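PDB 6EBU: LpxE, which probably hydrolyses the 1-phosphate from lipid A, as a membrane-embedded phosphatase of the PAP2 family that acts in the bacterial envelope. Local coordinates for residues Tyr44-Leu49 with Thr110-Thr115; Pro48-Leu53 with Pro63-Ile68. The protein carries 1 engineered substitution. All coordinates share one frame; numbering follows the deposited sequence.

Contact 1: residues Tyr44-Leu49 with Thr110-Thr115; sequences YVLFPL and TAMAFT
Met-112 reaches out from helix 108-121 and touches Val-45 and Leu-46, two neighbouring side chains of segment 44-49. Its sulphur SD lies 3.9 Å from Leu-46 CD2 and only slightly farther from CG of the same leucine, while its methyl CE rests 4.0 Å from Val-45 CG2. The Leu-46 and Met-112 side chains run past each other in opposite directions, so the thioether lies alongside the leucine branch. With CG anti to the backbone N (chi1 -176°), the methionine chain extends across the gap; a bend at chi3 (76°) then turns CE aside to Val-45. A long, flexible methionine suits this place because the backbones stay well apart, with 9.3 Å between Leu-46 CA and Met-112 CA. All the touching atoms are apolar, as befits a buried contact at a predicted membrane-spanning segment, and a bound octyl glucoside detergent lies about 4 Å from the Leu-46 side chain. Tyr-135 of helix 126-145 also touches Met-112. One turn on, Thr-115 touches Ala-67 and Glu-71 of helix 61-82, whereas Phe-114 packs on Ala-158 and Ile-162 of helix 151-170, placing helix 108-121 among its neighbours in the bundle.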
# COMPACT_ATOMS: atom_id res chain seq x y z
N TYR A 44 -1.76 -10.70 -5.90
CA TYR A 44 -1.23 -11.94 -6.46
C TYR A 44 -0.18 -12.60 -5.57
O TYR A 44 0.20 -13.74 -5.85
CB TYR A 44 -0.63 -11.67 -7.84
CG TYR A 44 -1.64 -11.21 -8.86
CD1 TYR A 44 -2.60 -12.08 -9.36
CD2 TYR A 44 -1.65 -9.90 -9.32
CE1 TYR A 44 -3.53 -11.66 -10.28
CE2 TYR A 44 -2.57 -9.47 -10.25
CZ TYR A 44 -3.52 -10.36 -10.73
OH TYR A 44 -4.44 -9.93 -11.65
N VAL A 45 0.29 -11.92 -4.53
CA VAL A 45 1.19 -12.55 -3.56
C VAL A 45 0.44 -13.21 -2.42
O VAL A 45 1.05 -13.96 -1.64
CB VAL A 45 2.20 -11.55 -2.98
CG1 VAL A 45 2.93 -10.82 -4.10
CG2 VAL A 45 1.50 -10.56 -2.06
N LEU A 46 -0.87 -12.98 -2.29
CA LEU A 46 -1.61 -13.46 -1.13
C LEU A 46 -1.67 -14.99 -1.10
O LEU A 46 -1.32 -15.61 -0.09
CB LEU A 46 -3.02 -12.87 -1.12
CG LEU A 46 -3.11 -11.39 -0.74
CD1 LEU A 46 -4.55 -10.96 -0.54
CD2 LEU A 46 -2.29 -11.14 0.51
N PHE A 47 -2.12 -15.60 -2.20
CA PHE A 47 -2.18 -17.06 -2.26
C PHE A 47 -0.81 -17.70 -2.07
O PHE A 47 -0.69 -18.63 -1.25
CB PHE A 47 -2.85 -17.49 -3.57
CG PHE A 47 -3.45 -18.87 -3.53
CD1 PHE A 47 -3.33 -19.68 -2.41
CD2 PHE A 47 -4.15 -19.35 -4.62
CE1 PHE A 47 -3.89 -20.94 -2.39
CE2 PHE A 47 -4.71 -20.61 -4.60
CZ PHE A 47 -4.58 -21.41 -3.48
N PRO A 48 0.26 -17.27 -2.77
CA PRO A 48 1.58 -17.83 -2.45
C PRO A 48 2.00 -17.63 -1.00
O PRO A 48 2.58 -18.54 -0.40
CB PRO A 48 2.51 -17.07 -3.42
CG PRO A 48 1.64 -16.70 -4.56
CD PRO A 48 0.31 -16.39 -3.95
N LEU A 49 1.70 -16.47 -0.42
CA LEU A 49 2.10 -16.19 0.95
C LEU A 49 1.34 -17.07 1.94
O LEU A 49 1.93 -17.63 2.87
CB LEU A 49 1.90 -14.71 1.27
CG LEU A 49 1.99 -14.31 2.75
CD1 LEU A 49 3.41 -14.49 3.26
CD2 LEU A 49 1.53 -12.88 2.94
N THR A 110 -0.78 -0.28 -0.59
CA THR A 110 -0.15 0.12 0.66
C THR A 110 -0.86 -0.51 1.86
O THR A 110 -0.20 -0.99 2.80
CB THR A 110 -0.13 1.64 0.77
OG1 THR A 110 0.49 2.19 -0.39
CG2 THR A 110 0.64 2.08 2.00
N ALA A 111 -2.19 -0.52 1.85
CA ALA A 111 -2.94 -1.09 2.96
C ALA A 111 -2.65 -2.58 3.13
O ALA A 111 -2.43 -3.06 4.24
CB ALA A 111 -4.44 -0.84 2.76
N MET A 112 -2.64 -3.32 2.02
CA MET A 112 -2.33 -4.75 2.08
C MET A 112 -0.91 -4.98 2.56
O MET A 112 -0.66 -5.86 3.40
CB MET A 112 -2.55 -5.40 0.72
CG MET A 112 -2.34 -6.91 0.70
SD MET A 112 -1.89 -7.58 -0.91
CE MET A 112 -0.17 -7.08 -1.01
N ALA A 113 0.05 -4.21 2.04
CA ALA A 113 1.44 -4.40 2.41
C ALA A 113 1.67 -4.12 3.89
O ALA A 113 2.40 -4.86 4.56
CB ALA A 113 2.34 -3.51 1.55
N PHE A 114 1.04 -3.07 4.42
CA PHE A 114 1.16 -2.79 5.85
C PHE A 114 0.34 -3.77 6.69
O PHE A 114 0.68 -4.02 7.85
CB PHE A 114 0.75 -1.35 6.15
CG PHE A 114 1.86 -0.36 5.98
CD1 PHE A 114 2.14 0.18 4.73
CD2 PHE A 114 2.66 0.01 7.05
CE1 PHE A 114 3.18 1.09 4.56
CE2 PHE A 114 3.69 0.91 6.89
CZ PHE A 114 3.95 1.45 5.65
N THR A 115 -0.73 -4.33 6.12
CA THR A 115 -1.44 -5.41 6.79
C THR A 115 -0.56 -6.65 6.91
O THR A 115 -0.50 -7.29 7.96
CB THR A 115 -2.73 -5.74 6.03
OG1 THR A 115 -3.52 -4.57 5.89
CG2 THR A 115 -3.51 -6.79 6.78

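Contact 2: residues Pro48-Leu53 with Pro63-Ile68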
# COMPACT_ATOMS: atom_id res chain seq x y z
N PRO A 48 0.26 -17.27 -2.77
CA PRO A 48 1.58 -17.83 -2.45
C PRO A 48 2.00 -17.63 -1.00
O PRO A 48 2.58 -18.54 -0.40
CB PRO A 48 2.51 -17.07 -3.42
CG PRO A 48 1.64 -16.70 -4.56
CD PRO A 48 0.31 -16.39 -3.95
N LEU A 49 1.70 -16.47 -0.42
CA LEU A 49 2.10 -16.19 0.95
C LEU A 49 1.34 -17.07 1.94
O LEU A 49 1.93 -17.63 2.87
CB LEU A 49 1.90 -14.71 1.27
CG LEU A 49 1.99 -14.31 2.75
CD1 LEU A 49 3.41 -14.49 3.26
CD2 LEU A 49 1.53 -12.88 2.94
N LEU A 50 0.03 -17.19 1.76
CA LEU A 50 -0.78 -17.96 2.70
C LEU A 50 -0.37 -19.42 2.72
O LEU A 50 -0.36 -20.06 3.78
CB LEU A 50 -2.26 -17.82 2.36
CG LEU A 50 -2.93 -16.53 2.85
CD1 LEU A 50 -4.30 -16.36 2.20
CD2 LEU A 50 -3.06 -16.53 4.36
N ILE A 51 -0.01 -19.97 1.56
CA ILE A 51 0.42 -21.36 1.50
C ILE A 51 1.70 -21.56 2.30
O ILE A 51 1.84 -22.52 3.06
CB ILE A 51 0.58 -21.82 0.04
CG1 ILE A 51 -0.78 -21.86 -0.66
CG2 ILE A 51 1.27 -23.17 -0.04
CD1 ILE A 51 -1.81 -22.69 0.07
N PHE A 52 2.66 -20.64 2.14
CA PHE A 52 3.89 -20.75 2.92
C PHE A 52 3.64 -20.52 4.41
O PHE A 52 4.32 -21.12 5.25
CB PHE A 52 4.94 -19.76 2.39
CG PHE A 52 5.76 -20.32 1.26
CD1 PHE A 52 5.23 -20.43 -0.01
CD2 PHE A 52 7.07 -20.72 1.47
CE1 PHE A 52 5.98 -20.95 -1.05
CE2 PHE A 52 7.83 -21.23 0.43
CZ PHE A 52 7.28 -21.34 -0.83
N LEU A 53 2.68 -19.66 4.75
CA LEU A 53 2.33 -19.48 6.16
C LEU A 53 1.72 -20.76 6.73
O LEU A 53 2.05 -21.16 7.85
CB LEU A 53 1.36 -18.31 6.33
CG LEU A 53 1.96 -16.91 6.23
CD1 LEU A 53 0.90 -15.87 6.53
CD2 LEU A 53 3.15 -16.76 7.17
N PRO A 63 -5.06 -14.81 11.54
CA PRO A 63 -4.97 -13.35 11.69
C PRO A 63 -4.79 -12.61 10.38
O PRO A 63 -5.40 -11.56 10.17
CB PRO A 63 -3.77 -13.17 12.62
CG PRO A 63 -3.69 -14.43 13.37
CD PRO A 63 -4.09 -15.50 12.41
N LEU A 64 -3.96 -13.14 9.47
CA LEU A 64 -3.73 -12.45 8.21
C LEU A 64 -4.97 -12.47 7.33
O LEU A 64 -5.31 -11.45 6.71
CB LEU A 64 -2.55 -13.07 7.47
CG LEU A 64 -2.23 -12.37 6.15
CD1 LEU A 64 -1.81 -10.92 6.39
CD2 LEU A 64 -1.16 -13.11 5.37
N ILE A 65 -5.68 -13.60 7.28
CA ILE A 65 -6.89 -13.68 6.47
C ILE A 65 -7.94 -12.70 6.98
O ILE A 65 -8.58 -11.99 6.19
CB ILE A 65 -7.43 -15.12 6.44
CG1 ILE A 65 -6.49 -16.03 5.66
CG2 ILE A 65 -8.83 -15.16 5.84
CD1 ILE A 65 -6.93 -17.48 5.62
N LEU A 66 -8.11 -12.62 8.30
CA LEU A 66 -9.11 -11.70 8.84
C LEU A 66 -8.67 -10.25 8.65
O LEU A 66 -9.51 -9.37 8.38
CB LEU A 66 -9.36 -12.01 10.32
CG LEU A 66 -9.83 -10.88 11.24
CD1 LEU A 66 -11.27 -10.51 10.92
CD2 LEU A 66 -9.70 -11.30 12.70
N ALA A 67 -7.37 -9.97 8.76
CA ALA A 67 -6.89 -8.61 8.57
C ALA A 67 -7.03 -8.16 7.12
O ALA A 67 -7.43 -7.03 6.85
CB ALA A 67 -5.44 -8.49 9.04
N ILE A 68 -6.71 -9.05 6.18
CA ILE A 68 -6.86 -8.72 4.77
C ILE A 68 -8.33 -8.48 4.44
O ILE A 68 -8.67 -7.55 3.71
CB ILE A 68 -6.25 -9.83 3.89
CG1 ILE A 68 -4.72 -9.81 4.00
CG2 ILE A 68 -6.67 -9.65 2.44
CD1 ILE A 68 -4.09 -8.52 3.53
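Leu-64 fits among Leu-49, Leu-50 and Leu-53 where two predicted transmembrane helices form an antiparallel hairpin. Helix 46-56 leads through a short connection into helix 61-82, and the two segments run at 154° to each other. Their axes come no closer than 11.6 Å, a wide spacing that large branched side chains can bridge.

The tight part lies at one methyl group. Leu-64 CD2 touches Leu-49 CD2 at 3.6 Å, and the same carbon meets Leu-53 CD1 at 3.6 Å, so it bridges two leucines one helical turn apart. The trans first torsion of Leu-64 (chi1 -179°) extends its branch toward helix 46-56, where the Leu-53 side chain crosses it at about a right angle. Leucine suits this place because its branch carries one methyl, CD2, far enough to lie between both neighbours. Leu-53 and Leu-64 are buried, and Leu-120 of helix 108-121 packs against Leu-53 from the bundle.

The other flank is more open to the surroundings, although its closest approach is almost as short. Leu-50 is partly exposed and Ile-65 exposed, and their side chains cross nearly perpendicularly. Isoleucine and leucine suit an outer edge that probably faces lipid in the membrane, and a bound octyl glucoside lies about 6 Å from the Leu-50 side chain. Val-61, near the start of helix 61-82, also touches Leu-50 and Leu-53. Leu-50 CD2 stands between the two flanks, 4.0 Å from Leu-64 CD2 and 3.7 Å from Ile-65 CG1.

Both contacts use helix 46-56, contact 1 through segment 44-49 and contact 2 through 48-53, and they share Pro-48 and Leu-49. Their partners come later in the chain: contact 2 pairs with the next helix, 61-82, and contact 1 with the more distant helix 108-121. The centres are 8 Å apart, and these two partner helices also meet each other, with Thr-115 CG2 3.4 Å from Ala-67 CB and Met-112 CG 3.7 Å from Ile-68 CD1. Leu-46 CD1 completes the join, 3.9 Å from Ile-68 CG2. Three helices thus pack mutually, tying the local hairpin of contact 2 to a helix from the middle of the PAP2 family region.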